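Local coordinates for nodulation protein S (Bradyrhizobium sp., PDB 3OFK) that probably transfers methyl groups from S-adenosylmethionine in the synthesis of Nod factors, the lipochitooligosaccharide signals of root nodulation, at residues E122-L127 with R134-N139; L150-A155 with T174-A179. All coordinates share one frame; numbering follows the deposited sequence.

Contact 1 (E122-L127 with R134-N139); sequences EVLYYL and RTAIDN. With SAH (S-adenosyl-L-homocysteine), chain E.
Glu122 OE1 accepts the backbone N-H of Ala155 on the neighbouring strand. Glu122 OE1 also lies 3.2 Å from Tyr125 OH, at the edge of the Tyr125 ring and in its plane. From here 122-127 makes a 3-10 turn, with Tyr126 N bonded to Val123 O (3.0 Å). The turn sends Leu124 and Leu127 toward the helix segment 134-139, where the contact is wholly apolar. Ala136 CB meets a methyl of each leucine: Leu127 CD1 at 4.0 Å and Leu124 CD2 at 4.2 Å. The other Leu124 methyl, CD1, lies 4.2 Å from Ile137 CG1.

In this Rossmann-like methyltransferase fold, the loop that follows strand 115-121 borders the S-adenosyl-L-homocysteine pocket and leads into helix 130-142. With chi1 at 57°, Val123 holds CG2 over one face of the adenine, 3.5 Å from ligand C4. Tyr126 approaches the same side of the base obliquely, with CD2 3.7 Å from ligand C8, while Tyr125 CE1 lies over one face of the Tyr126 ring near its rim. Leu127 straddles the two surroundings: CD1 faces the helix, and CD2 lies beside the adenine amino nitrogen N6 at 3.9 Å. One turn along the helix from Ala136, Asn139 ND2 donates to the carbonyls of Ile106 and Phe109.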
loop_
_atom_site.group_PDB
_atom_site.type_symbol
_atom_site.label_atom_id
_atom_site.label_comp_id
_atom_site.label_asym_id
_atom_site.label_seq_id
_atom_site.Cartn_x
_atom_site.Cartn_y
_atom_site.Cartn_z
ATOM N N GLU A 122 -1.795 1.821 2.845
ATOM C CA GLU A 122 -2.073 3.276 2.989
ATOM C C GLU A 122 -2.400 3.928 1.628
ATOM O O GLU A 122 -2.034 5.060 1.341
ATOM C CB GLU A 122 -0.923 3.998 3.663
ATOM C CG GLU A 122 -0.356 3.335 4.937
ATOM C CD GLU A 122 -1.390 3.193 6.054
ATOM O OE1 GLU A 122 -2.378 3.970 6.077
ATOM O OE2 GLU A 122 -1.214 2.262 6.865
ATOM N N VAL A 123 -3.132 3.183 0.834
ATOM C CA VAL A 123 -3.552 3.610 -0.507
ATOM C C VAL A 123 -5.062 3.457 -0.775
ATOM O O VAL A 123 -5.661 4.355 -1.371
ATOM C CB VAL A 123 -2.754 2.871 -1.597
ATOM C CG1 VAL A 123 -2.922 1.366 -1.444
ATOM C CG2 VAL A 123 -3.236 3.298 -2.937
ATOM N N LEU A 124 -5.683 2.362 -0.333
ATOM C CA LEU A 124 -7.068 2.073 -0.768
ATOM C C LEU A 124 -8.103 3.086 -0.270
ATOM O O LEU A 124 -9.130 3.277 -0.922
ATOM C CB LEU A 124 -7.508 0.643 -0.461
ATOM C CG LEU A 124 -6.808 -0.551 -1.120
ATOM C CD1 LEU A 124 -7.405 -1.889 -0.566
ATOM C CD2 LEU A 124 -6.927 -0.516 -2.631
ATOM N N TYR A 125 -7.811 3.816 0.805
ATOM C CA TYR A 125 -8.742 4.865 1.229
ATOM C C TYR A 125 -8.789 6.107 0.327
ATOM O O TYR A 125 -9.670 6.955 0.484
ATOM C CB TYR A 125 -8.512 5.285 2.677
ATOM C CG TYR A 125 -7.096 5.644 3.086
ATOM C CD1 TYR A 125 -6.541 6.885 2.796
ATOM C CD2 TYR A 125 -6.331 4.743 3.827
ATOM C CE1 TYR A 125 -5.236 7.208 3.219
ATOM C CE2 TYR A 125 -5.048 5.059 4.243
ATOM C CZ TYR A 125 -4.514 6.277 3.940
ATOM O OH TYR A 125 -3.246 6.547 4.392
ATOM N N TYR A 126 -7.868 6.236 -0.627
ATOM C CA TYR A 126 -7.984 7.357 -1.569
ATOM C C TYR A 126 -9.104 7.137 -2.597
ATOM O O TYR A 126 -9.485 8.031 -3.315
ATOM C CB TYR A 126 -6.648 7.619 -2.277
ATOM C CG TYR A 126 -5.602 8.167 -1.336
ATOM C CD1 TYR A 126 -5.713 9.455 -0.815
ATOM C CD2 TYR A 126 -4.519 7.403 -0.955
ATOM C CE1 TYR A 126 -4.757 9.970 0.070
ATOM C CE2 TYR A 126 -3.582 7.895 -0.066
ATOM C CZ TYR A 126 -3.706 9.173 0.433
ATOM O OH TYR A 126 -2.751 9.611 1.299
ATOM N N LEU A 127 -9.637 5.946 -2.681
ATOM C CA LEU A 127 -10.713 5.706 -3.640
ATOM C C LEU A 127 -11.988 6.416 -3.146
ATOM O O LEU A 127 -12.134 6.693 -1.957
ATOM C CB LEU A 127 -10.927 4.211 -3.823
ATOM C CG LEU A 127 -9.752 3.504 -4.501
ATOM C CD1 LEU A 127 -9.893 2.000 -4.257
ATOM C CD2 LEU A 127 -9.684 3.842 -5.993
ATOM N N ARG A 134 -14.096 -2.404 -3.576
ATOM C CA ARG A 134 -14.403 -3.773 -3.977
ATOM C C ARG A 134 -13.821 -4.090 -5.352
ATOM O O ARG A 134 -13.260 -5.164 -5.551
ATOM C CB ARG A 134 -15.919 -3.991 -4.034
ATOM C CG ARG A 134 -16.598 -3.947 -2.684
ATOM C CD ARG A 134 -17.925 -4.703 -2.677
ATOM N NE ARG A 134 -18.085 -5.405 -1.398
ATOM C CZ ARG A 134 -18.479 -4.830 -0.257
ATOM N NH1 ARG A 134 -18.567 -5.563 0.851
ATOM N NH2 ARG A 134 -18.783 -3.527 -0.213
ATOM N N THR A 135 -14.012 -3.195 -6.320
ATOM C CA THR A 135 -13.471 -3.419 -7.653
ATOM C C THR A 135 -11.939 -3.586 -7.575
ATOM O O THR A 135 -11.381 -4.526 -8.120
ATOM C CB THR A 135 -13.799 -2.266 -8.623
ATOM O OG1 THR A 135 -15.191 -2.304 -8.955
ATOM C CG2 THR A 135 -12.996 -2.400 -9.912
ATOM N N ALA A 136 -11.277 -2.655 -6.913
ATOM C CA ALA A 136 -9.824 -2.738 -6.719
ATOM C C ALA A 136 -9.406 -4.014 -5.970
ATOM O O ALA A 136 -8.421 -4.638 -6.295
ATOM C CB ALA A 136 -9.324 -1.523 -5.954
ATOM N N ILE A 137 -10.136 -4.370 -4.932
ATOM C CA ILE A 137 -9.855 -5.590 -4.212
ATOM C C ILE A 137 -10.029 -6.795 -5.123
ATOM O O ILE A 137 -9.177 -7.662 -5.105
ATOM C CB ILE A 137 -10.695 -5.709 -2.952
ATOM C CG1 ILE A 137 -10.229 -4.687 -1.970
ATOM C CG2 ILE A 137 -10.557 -7.086 -2.302
ATOM C CD1 ILE A 137 -11.156 -4.479 -0.872
ATOM N N ASP A 138 -11.076 -6.834 -5.953
ATOM C CA ASP A 138 -11.288 -8.006 -6.827
ATOM C C ASP A 138 -10.098 -8.134 -7.765
ATOM O O ASP A 138 -9.659 -9.244 -8.117
ATOM C CB ASP A 138 -12.597 -7.901 -7.652
ATOM C CG ASP A 138 -13.864 -7.932 -6.795
ATOM O OD1 ASP A 138 -13.784 -8.297 -5.612
ATOM O OD2 ASP A 138 -14.955 -7.573 -7.307
ATOM N N ASN A 139 -9.603 -6.985 -8.211
ATOM C CA ASN A 139 -8.490 -6.926 -9.156
ATOM C C ASN A 139 -7.230 -7.498 -8.514
ATOM O O ASN A 139 -6.499 -8.265 -9.133
ATOM C CB ASN A 139 -8.271 -5.470 -9.603
ATOM C CG ASN A 139 -7.348 -5.339 -10.843
ATOM O OD1 ASN A 139 -7.129 -6.290 -11.606
ATOM N ND2 ASN A 139 -6.814 -4.135 -11.039
HETATM N N SAH E . 2.527 2.038 0.165
HETATM C CA SAH E . 3.476 3.055 0.605
HETATM C CB SAH E . 3.016 4.432 0.133
HETATM C CG SAH E . 1.735 5.022 0.701
HETATM S SD SAH E . 1.413 6.758 0.229
HETATM C C SAH E . 3.718 3.066 2.123
HETATM O O SAH E . 2.970 2.460 2.894
HETATM O OXT SAH E . 4.669 3.684 2.598
HETATM C "C5'" SAH E . 0.106 6.376 -0.984
HETATM C "C4'" SAH E . 0.510 6.168 -2.431
HETATM O "O4'" SAH E . -0.609 5.635 -3.139
HETATM C "C3'" SAH E . 0.933 7.445 -3.155
HETATM O "O3'" SAH E . 2.107 7.192 -3.939
HETATM C "C2'" SAH E . -0.284 7.751 -4.044
HETATM O "O2'" SAH E . 0.067 8.452 -5.212
HETATM C "C1'" SAH E . -0.764 6.358 -4.348
HETATM N N9 SAH E . -2.159 6.185 -4.813
HETATM C C8 SAH E . -3.280 6.833 -4.359
HETATM N N7 SAH E . -4.348 6.335 -5.019
HETATM C C5 SAH E . -3.938 5.383 -5.876
HETATM C C6 SAH E . -4.675 4.560 -6.727
HETATM N N6 SAH E . -6.019 4.754 -6.833
HETATM N N1 SAH E . -3.991 3.651 -7.495
HETATM C C2 SAH E . -2.610 3.533 -7.369
HETATM N N3 SAH E . -1.900 4.343 -6.489
HETATM C C4 SAH E . -2.561 5.249 -5.734
#

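Contact 2 (L150-A155 with T174-A179)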
loop_
_atom_site.group_PDB
_atom_site.type_symbol
_atom_site.label_atom_id
_atom_site.label_comp_id
_atom_site.label_asym_id
_atom_site.label_seq_id
_atom_site.Cartn_x
_atom_site.Cartn_y
_atom_site.Cartn_z
ATOM N N LEU A 150 -1.067 -11.552 0.189
ATOM C CA LEU A 150 -1.371 -10.141 0.049
ATOM C C LEU A 150 -1.140 -9.526 1.418
ATOM O O LEU A 150 -1.625 -10.047 2.412
ATOM C CB LEU A 150 -2.813 -9.962 -0.431
ATOM C CG LEU A 150 -3.320 -8.526 -0.662
ATOM C CD1 LEU A 150 -4.354 -8.483 -1.824
ATOM C CD2 LEU A 150 -3.899 -7.932 0.644
ATOM N N VAL A 151 -0.323 -8.489 1.469
ATOM C CA VAL A 151 -0.007 -7.790 2.707
ATOM C C VAL A 151 -0.671 -6.443 2.634
ATOM O O VAL A 151 -0.307 -5.637 1.793
ATOM C CB VAL A 151 1.514 -7.617 2.910
ATOM C CG1 VAL A 151 1.787 -6.589 3.999
ATOM C CG2 VAL A 151 2.123 -8.923 3.275
ATOM N N PHE A 152 -1.658 -6.224 3.506
ATOM C CA PHE A 152 -2.464 -5.024 3.503
ATOM C C PHE A 152 -2.200 -4.252 4.758
ATOM O O PHE A 152 -2.011 -4.830 5.832
ATOM C CB PHE A 152 -3.948 -5.394 3.448
ATOM C CG PHE A 152 -4.877 -4.263 3.831
ATOM C CD1 PHE A 152 -5.150 -3.208 2.936
ATOM C CD2 PHE A 152 -5.470 -4.247 5.099
ATOM C CE1 PHE A 152 -6.027 -2.186 3.293
ATOM C CE2 PHE A 152 -6.335 -3.216 5.471
ATOM C CZ PHE A 152 -6.607 -2.173 4.560
ATOM N N GLY A 153 -2.172 -2.937 4.640
ATOM C CA GLY A 153 -2.092 -2.107 5.835
ATOM C C GLY A 153 -2.903 -0.854 5.651
ATOM O O GLY A 153 -2.979 -0.351 4.545
ATOM N N SER A 154 -3.485 -0.343 6.727
ATOM C CA SER A 154 -4.216 0.898 6.643
ATOM C C SER A 154 -4.465 1.529 8.025
ATOM O O SER A 154 -4.582 0.834 9.035
ATOM C CB SER A 154 -5.537 0.656 5.920
ATOM O OG SER A 154 -6.384 1.808 5.884
ATOM N N ALA A 155 -4.470 2.855 8.050
ATOM C CA ALA A 155 -5.076 3.611 9.110
ATOM C C ALA A 155 -6.465 3.030 9.361
ATOM O O ALA A 155 -7.083 2.505 8.452
ATOM C CB ALA A 155 -5.162 5.046 8.710
ATOM N N THR A 174 -12.425 -6.871 6.320
ATOM C CA THR A 174 -13.670 -7.603 6.205
ATOM C C THR A 174 -13.922 -8.092 4.789
ATOM O O THR A 174 -14.297 -9.258 4.592
ATOM C CB THR A 174 -14.870 -6.774 6.733
ATOM O OG1 THR A 174 -14.680 -6.555 8.130
ATOM C CG2 THR A 174 -16.218 -7.516 6.530
ATOM N N ILE A 175 -13.730 -7.200 3.827
ATOM C CA ILE A 175 -13.983 -7.478 2.411
ATOM C C ILE A 175 -12.921 -8.434 1.868
ATOM O O ILE A 175 -13.235 -9.391 1.150
ATOM C CB ILE A 175 -13.975 -6.180 1.571
ATOM C CG1 ILE A 175 -15.159 -5.268 1.968
ATOM C CG2 ILE A 175 -14.009 -6.511 0.076
ATOM C CD1 ILE A 175 -15.107 -3.860 1.329
ATOM N N LEU A 176 -11.666 -8.172 2.227
ATOM C CA LEU A 176 -10.574 -9.067 1.856
ATOM C C LEU A 176 -10.840 -10.491 2.301
ATOM O O LEU A 176 -10.558 -11.417 1.553
ATOM C CB LEU A 176 -9.250 -8.582 2.446
ATOM C CG LEU A 176 -8.616 -7.375 1.784
ATOM C CD1 LEU A 176 -7.408 -6.876 2.576
ATOM C CD2 LEU A 176 -8.218 -7.722 0.389
ATOM N N THR A 177 -11.398 -10.652 3.508
ATOM C CA THR A 177 -11.620 -11.960 4.124
ATOM C C THR A 177 -12.657 -12.850 3.377
ATOM O O THR A 177 -12.668 -14.082 3.551
ATOM C CB THR A 177 -12.002 -11.814 5.656
ATOM O OG1 THR A 177 -11.005 -11.031 6.342
ATOM C CG2 THR A 177 -12.151 -13.207 6.352
ATOM N N GLU A 178 -13.515 -12.223 2.565
ATOM C CA GLU A 178 -14.531 -12.916 1.761
ATOM C C GLU A 178 -13.885 -13.708 0.639
ATOM O O GLU A 178 -14.437 -14.707 0.182
ATOM C CB GLU A 178 -15.521 -11.914 1.118
ATOM C CG GLU A 178 -16.356 -11.050 2.093
ATOM C CD GLU A 178 -16.963 -9.789 1.447
ATOM O OE1 GLU A 178 -17.405 -8.890 2.201
ATOM O OE2 GLU A 178 -17.006 -9.693 0.201
ATOM N N ALA A 179 -12.739 -13.222 0.157
ATOM C CA ALA A 179 -12.029 -13.889 -0.935
ATOM C C ALA A 179 -10.734 -14.605 -0.473
ATOM O O ALA A 179 -10.286 -15.569 -1.113
ATOM C CB ALA A 179 -11.715 -12.869 -2.038
#
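Leu176 reaches from helix 169-179 onto the sheet and meets Phe152 and Leu150 of strand 148-155 with a single methyl, CD1. The strand is the last of the five parallel strands in the Rossmann-like sheet. Beyond it the chain passes through helices 157-162 and 169-179 to strand 181-189, and the antiparallel strand 196-203 comes back between the two, the 3-2-1-4-5-7-6 order characteristic of class I methyltransferases.

The apolar contacts all converge on that methyl. It approaches the Phe152 ring obliquely near the root of the side chain, 3.8 Å from CG and 3.9 Å from CB. Phe152 CG is anti to the backbone N (chi1 164°), which directs the ring along the strand toward Ser154 and leaves its CB and CG beside the leucine. Ser154 N lies above one face of the ring, offset toward the rim. Leu150 comes in across Leu176 at about a right angle, its CD2 4.1 Å from CD1. Phe152 also packs on Val172, Ile173 and Leu124, and Leu176 on Ile137, so helix 130-142 joins the same layer. Val151, between the two contacting strand residues, points to the other side of the sheet and packs on helix 33-46.

Polar interactions lie apart from this apolar meeting. Main-chain bonds join Phe152 to Ala200 and Val151 to Ile118 and Val120, tying the strand to a neighbour on either side. Near the end of the strand, Ser154 OG donates to Ala155 O at 2.8 Å, in the carbonyl plane and on a lone pair, with a C=O...OG angle of 133°.

Both contacts are buried and wholly apolar where their segments meet, and they belong to the same side of the sheet: the loop 122-127, helix 130-142 and helix 169-179 share one apolar layer over strand 148-155. Their settings differ. Contact 1 joins a loop to the helix that follows it, and its loop lines the S-adenosyl-L-homocysteine pocket; contact 2 joins a strand to a helix, with Phe152 about 10 Å from the ligand, nearest side-chain atoms counted. The two meet at the strand end, where Glu122 N probably bonds to Gly153 O (3.0 Å).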